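Local coordinates for putative uncharacterized protein (PDB 5OI9) that is the N-terminal domain of a STIL protein, and probably serves centriole assembly as STIL does through direct binding of CEP85, at residues L215-T227 with L298-F310. Numbering follows the deposited sequence.
Sequences LSGPLHLSNFQDT and LVLYTQTRPKPEF
The ring of Y301 is covered on one face by L215, whose CB stands over its centre, 3.7 Å from the centroid, a CH-pi contact only 12° off the ring normal; L215 CD1 reaches on to Y301 CE2. P308 CB lies against the opposite face, offset toward the rim, so the phenol lies between L215 at the helix end and P308 of its own hairpin. The second flat group, the imidazole of H220, meets the 298-310 segment with its edge: the carbonyl oxygens of T302, R305 and P306 all lie near its plane, and L221 CG sits over one face. H220 NE2 donates to R305 O (3.0 Å) in a nearly straight bond of 164° that lies in the carbonyl plane, while on the other nitrogen ND1 donates to G217 O at 2.6 Å. With both ring nitrogens donating, the imidazole is fixed in rotation and may well be protonated. Its chi1 of 87° sets CG between the backbone N and the carbonyl carbon, bringing ND1 round to G217 O just before the 3-10 turn. L221 CD2 packs alongside, 3.5 Å from R305 O. Farther along, Q303 extends beyond CG across the loop, passing S222 O with its CB; its NE2 makes a weak hydrogen bond to F224 O (3.4 Å), and that same oxygen also accepts a hydrogen bond from T227 OG1, which lies above the carbonyl plane. The contact thus joins the end of helix 210-216 and the loop after it to the turn between antiparallel strands 296-302 and 309-314; Y301 and L215 both also touch L243 of strand 241-245 and D262 of strand 256-264, in the same mixed sheet.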
loop_
_atom_site.group_PDB
_atom_site.type_symbol
_atom_site.label_atom_id
_atom_site.label_comp_id
_atom_site.label_asym_id
_atom_site.label_seq_id
_atom_site.Cartn_x
_atom_site.Cartn_y
_atom_site.Cartn_z
ATOM N N LEU A 215 -16.190 -16.047 12.214
ATOM C CA LEU A 215 -15.055 -15.223 12.619
ATOM C C LEU A 215 -14.661 -15.491 14.065
ATOM O O LEU A 215 -13.470 -15.526 14.393
ATOM C CB LEU A 215 -15.380 -13.744 12.419
ATOM C CG LEU A 215 -15.398 -13.269 10.968
ATOM C CD1 LEU A 215 -16.003 -11.880 10.868
ATOM C CD2 LEU A 215 -13.993 -13.285 10.391
ATOM N N SER A 216 -15.640 -15.671 14.945
ATOM C CA SER A 216 -15.353 -16.012 16.330
ATOM C C SER A 216 -15.101 -17.500 16.529
ATOM O O SER A 216 -14.764 -17.907 17.645
ATOM C CB SER A 216 -16.500 -15.557 17.236
ATOM O OG SER A 216 -17.691 -16.266 16.937
ATOM N N GLY A 217 -15.248 -18.311 15.479
ATOM C CA GLY A 217 -15.061 -19.730 15.590
ATOM C C GLY A 217 -13.594 -20.116 15.669
ATOM O O GLY A 217 -12.693 -19.270 15.578
ATOM N N PRO A 218 -13.342 -21.418 15.831
ATOM C CA PRO A 218 -11.961 -21.878 16.051
ATOM C C PRO A 218 -11.037 -21.671 14.865
ATOM O O PRO A 218 -9.817 -21.640 15.058
ATOM C CB PRO A 218 -12.139 -23.370 16.366
ATOM C CG PRO A 218 -13.440 -23.738 15.727
ATOM C CD PRO A 218 -14.312 -22.528 15.869
ATOM N N LEU A 219 -11.566 -21.518 13.649
ATOM C CA LEU A 219 -10.698 -21.428 12.480
ATOM C C LEU A 219 -9.993 -20.083 12.361
ATOM O O LEU A 219 -9.010 -19.982 11.619
ATOM C CB LEU A 219 -11.489 -21.706 11.202
ATOM C CG LEU A 219 -11.640 -23.187 10.855
ATOM C CD1 LEU A 219 -12.344 -23.368 9.521
ATOM C CD2 LEU A 219 -10.276 -23.866 10.848
ATOM N N HIS A 220 -10.458 -19.051 13.068
ATOM C CA HIS A 220 -9.761 -17.772 12.986
ATOM C C HIS A 220 -8.437 -17.775 13.738
ATOM O O HIS A 220 -7.727 -16.764 13.713
ATOM C CB HIS A 220 -10.656 -16.641 13.501
ATOM C CG HIS A 220 -10.580 -16.421 14.979
ATOM N ND1 HIS A 220 -11.425 -17.047 15.869
ATOM C CD2 HIS A 220 -9.774 -15.624 15.723
ATOM C CE1 HIS A 220 -11.136 -16.656 17.098
ATOM N NE2 HIS A 220 -10.138 -15.793 17.036
ATOM N N LEU A 221 -8.090 -18.880 14.390
ATOM C CA LEU A 221 -6.819 -19.028 15.093
ATOM C C LEU A 221 -5.846 -19.755 14.170
ATOM O O LEU A 221 -5.869 -20.983 14.061
ATOM C CB LEU A 221 -7.020 -19.784 16.402
ATOM C CG LEU A 221 -8.037 -19.186 17.376
ATOM C CD1 LEU A 221 -8.430 -20.205 18.434
ATOM C CD2 LEU A 221 -7.478 -17.930 18.025
ATOM N N SER A 222 -4.993 -18.988 13.497
ATOM C CA SER A 222 -3.952 -19.547 12.645
ATOM C C SER A 222 -2.630 -18.833 12.905
ATOM O O SER A 222 -2.480 -18.123 13.903
ATOM C CB SER A 222 -4.339 -19.444 11.164
ATOM O OG SER A 222 -5.504 -20.185 10.872
ATOM N N ASN A 223 -1.652 -19.041 12.020
ATOM C CA ASN A 223 -0.370 -18.356 12.136
ATOM C C ASN A 223 0.245 -18.085 10.767
ATOM O O ASN A 223 1.474 -18.083 10.632
ATOM C CB ASN A 223 0.616 -19.162 12.989
ATOM C CG ASN A 223 0.272 -19.131 14.464
ATOM O OD1 ASN A 223 0.534 -18.144 15.152
ATOM N ND2 ASN A 223 -0.309 -20.217 14.962
ATOM N N PHE A 224 -0.579 -17.858 9.751
ATOM C CA PHE A 224 -0.091 -17.629 8.400
ATOM C C PHE A 224 0.009 -16.136 8.105
ATOM O O PHE A 224 -0.760 -15.324 8.626
ATOM C CB PHE A 224 -0.994 -18.302 7.364
ATOM C CG PHE A 224 -0.293 -18.619 6.072
ATOM C CD1 PHE A 224 0.714 -19.565 6.038
ATOM C CD2 PHE A 224 -0.644 -17.982 4.895
ATOM C CE1 PHE A 224 1.364 -19.864 4.855
ATOM C CE2 PHE A 224 -0.003 -18.277 3.707
ATOM C CZ PHE A 224 1.003 -19.221 3.688
ATOM N N GLN A 225 0.971 -15.785 7.258
ATOM C CA GLN A 225 1.178 -14.403 6.856
ATOM C C GLN A 225 0.309 -14.068 5.651
ATOM O O GLN A 225 0.041 -14.919 4.798
ATOM C CB GLN A 225 2.649 -14.150 6.519
ATOM C CG GLN A 225 3.606 -14.503 7.640
ATOM C CD GLN A 225 3.392 -13.650 8.873
ATOM O OE1 GLN A 225 3.330 -12.422 8.790
ATOM N NE2 GLN A 225 3.272 -14.297 10.026
ATOM N N ASP A 226 -0.136 -12.812 5.595
ATOM C CA ASP A 226 -0.911 -12.295 4.467
ATOM C C ASP A 226 -2.202 -13.082 4.262
ATOM O O ASP A 226 -2.624 -13.337 3.131
ATOM C CB ASP A 226 -0.075 -12.273 3.187
ATOM C CG ASP A 226 1.065 -11.279 3.257
ATOM O OD1 ASP A 226 1.097 -10.476 4.215
ATOM O OD2 ASP A 226 1.930 -11.301 2.357
ATOM N N THR A 227 -2.834 -13.478 5.364
ATOM C CA THR A 227 -4.172 -14.056 5.342
ATOM C C THR A 227 -5.190 -13.076 5.910
ATOM O O THR A 227 -6.102 -13.457 6.645
ATOM C CB THR A 227 -4.225 -15.371 6.116
ATOM O OG1 THR A 227 -3.595 -15.208 7.394
ATOM C CG2 THR A 227 -3.529 -16.456 5.348
ATOM N N LEU A 298 -14.060 -0.593 15.149
ATOM C CA LEU A 298 -13.264 -1.645 14.535
ATOM C C LEU A 298 -13.423 -2.900 15.377
ATOM O O LEU A 298 -13.098 -2.893 16.568
ATOM C CB LEU A 298 -11.789 -1.244 14.433
ATOM C CG LEU A 298 -10.787 -2.380 14.215
ATOM C CD1 LEU A 298 -10.983 -3.037 12.857
ATOM C CD2 LEU A 298 -9.362 -1.857 14.365
ATOM N N VAL A 299 -13.948 -3.959 14.770
ATOM C CA VAL A 299 -14.020 -5.272 15.398
ATOM C C VAL A 299 -12.832 -6.065 14.876
ATOM O O VAL A 299 -12.793 -6.443 13.701
ATOM C CB VAL A 299 -15.352 -5.974 15.101
ATOM C CG1 VAL A 299 -15.422 -7.306 15.823
ATOM C CG2 VAL A 299 -16.519 -5.085 15.509
ATOM N N LEU A 300 -11.847 -6.297 15.739
ATOM C CA LEU A 300 -10.556 -6.842 15.335
ATOM C C LEU A 300 -10.451 -8.289 15.800
ATOM O O LEU A 300 -10.335 -8.553 17.002
ATOM C CB LEU A 300 -9.418 -5.998 15.904
ATOM C CG LEU A 300 -8.019 -6.284 15.357
ATOM C CD1 LEU A 300 -7.987 -6.087 13.849
ATOM C CD2 LEU A 300 -6.994 -5.393 16.038
ATOM N N TYR A 301 -10.475 -9.219 14.848
ATOM C CA TYR A 301 -10.288 -10.641 15.131
ATOM C C TYR A 301 -8.810 -10.969 14.968
ATOM O O TYR A 301 -8.336 -11.273 13.873
ATOM C CB TYR A 301 -11.151 -11.493 14.207
ATOM C CG TYR A 301 -12.633 -11.291 14.405
ATOM C CD1 TYR A 301 -13.336 -12.044 15.336
ATOM C CD2 TYR A 301 -13.331 -10.345 13.662
ATOM C CE1 TYR A 301 -14.692 -11.864 15.523
ATOM C CE2 TYR A 301 -14.685 -10.158 13.842
ATOM C CZ TYR A 301 -15.361 -10.918 14.775
ATOM O OH TYR A 301 -16.711 -10.736 14.960
ATOM N N THR A 302 -8.067 -10.907 16.068
ATOM C CA THR A 302 -6.652 -11.234 15.998
ATOM C C THR A 302 -6.452 -12.747 15.985
ATOM O O THR A 302 -7.295 -13.522 16.449
ATOM C CB THR A 302 -5.882 -10.617 17.168
ATOM O OG1 THR A 302 -6.252 -11.265 18.391
ATOM C CG2 THR A 302 -6.174 -9.128 17.273
ATOM N N GLN A 303 -5.310 -13.162 15.440
ATOM C CA GLN A 303 -4.964 -14.574 15.351
ATOM C C GLN A 303 -4.467 -15.148 16.669
ATOM O O GLN A 303 -4.339 -16.372 16.781
ATOM C CB GLN A 303 -3.895 -14.788 14.275
ATOM C CG GLN A 303 -4.327 -14.414 12.869
ATOM C CD GLN A 303 -3.164 -14.387 11.895
ATOM O OE1 GLN A 303 -2.046 -14.023 12.259
ATOM N NE2 GLN A 303 -3.422 -14.777 10.652
ATOM N N THR A 304 -4.189 -14.307 17.663
ATOM C CA THR A 304 -3.588 -14.755 18.910
ATOM C C THR A 304 -4.554 -14.755 20.087
ATOM O O THR A 304 -4.147 -15.105 21.199
ATOM C CB THR A 304 -2.367 -13.887 19.248
ATOM O OG1 THR A 304 -2.765 -12.513 19.362
ATOM C CG2 THR A 304 -1.308 -14.010 18.159
ATOM N N ARG A 305 -5.815 -14.371 19.883
ATOM C CA ARG A 305 -6.780 -14.306 20.971
ATOM C C ARG A 305 -8.098 -14.941 20.549
ATOM O O ARG A 305 -8.489 -14.843 19.378
ATOM C CB ARG A 305 -7.029 -12.855 21.411
ATOM C CG ARG A 305 -5.765 -12.062 21.668
ATOM C CD ARG A 305 -6.049 -10.828 22.497
ATOM N NE ARG A 305 -6.553 -11.182 23.820
ATOM C CZ ARG A 305 -6.848 -10.302 24.768
ATOM N NH1 ARG A 305 -6.687 -9.004 24.546
ATOM N NH2 ARG A 305 -7.302 -10.720 25.939
ATOM N N PRO A 306 -8.806 -15.590 21.479
ATOM C CA PRO A 306 -10.043 -16.290 21.096
ATOM C C PRO A 306 -11.202 -15.355 20.805
ATOM O O PRO A 306 -12.070 -15.696 19.993
ATOM C CB PRO A 306 -10.327 -17.182 22.312
ATOM C CG PRO A 306 -9.712 -16.457 23.454
ATOM C CD PRO A 306 -8.489 -15.765 22.908
ATOM N N LYS A 307 -11.245 -14.188 21.440
ATOM C CA LYS A 307 -12.329 -13.244 21.244
ATOM C C LYS A 307 -11.824 -11.976 20.561
ATOM O O LYS A 307 -10.657 -11.603 20.716
ATOM C CB LYS A 307 -12.987 -12.871 22.578
ATOM C CG LYS A 307 -13.822 -13.987 23.184
ATOM C CD LYS A 307 -14.758 -13.450 24.258
ATOM C CE LYS A 307 -15.772 -14.499 24.686
ATOM N NZ LYS A 307 -16.787 -13.946 25.628
ATOM N N PRO A 308 -12.677 -11.292 19.800
ATOM C CA PRO A 308 -12.229 -10.092 19.087
ATOM C C PRO A 308 -12.007 -8.922 20.030
ATOM O O PRO A 308 -12.558 -8.853 21.131
ATOM C CB PRO A 308 -13.384 -9.807 18.120
ATOM C CG PRO A 308 -14.580 -10.372 18.813
ATOM C CD PRO A 308 -14.084 -11.614 19.503
ATOM N N GLU A 309 -11.176 -7.992 19.575
ATOM C CA GLU A 309 -10.949 -6.729 20.258
ATOM C C GLU A 309 -11.798 -5.640 19.617
ATOM O O GLU A 309 -12.022 -5.636 18.403
ATOM C CB GLU A 309 -9.475 -6.323 20.204
ATOM C CG GLU A 309 -8.494 -7.355 20.733
ATOM C CD GLU A 309 -7.052 -6.919 20.539
ATOM O OE1 GLU A 309 -6.830 -5.884 19.870
ATOM O OE2 GLU A 309 -6.141 -7.606 21.053
ATOM N N PHE A 310 -12.262 -4.708 20.441
ATOM C CA PHE A 310 -13.095 -3.602 19.989
ATOM C C PHE A 310 -12.339 -2.292 20.162
ATOM O O PHE A 310 -11.783 -2.027 21.234
ATOM C CB PHE A 310 -14.419 -3.565 20.755
ATOM C CG PHE A 310 -15.321 -4.732 20.460
ATOM C CD1 PHE A 310 -15.100 -5.964 21.053
ATOM C CD2 PHE A 310 -16.391 -4.597 19.587
ATOM C CE1 PHE A 310 -15.925 -7.038 20.782
ATOM C CE2 PHE A 310 -17.221 -5.670 19.315
ATOM C CZ PHE A 310 -16.985 -6.891 19.914
#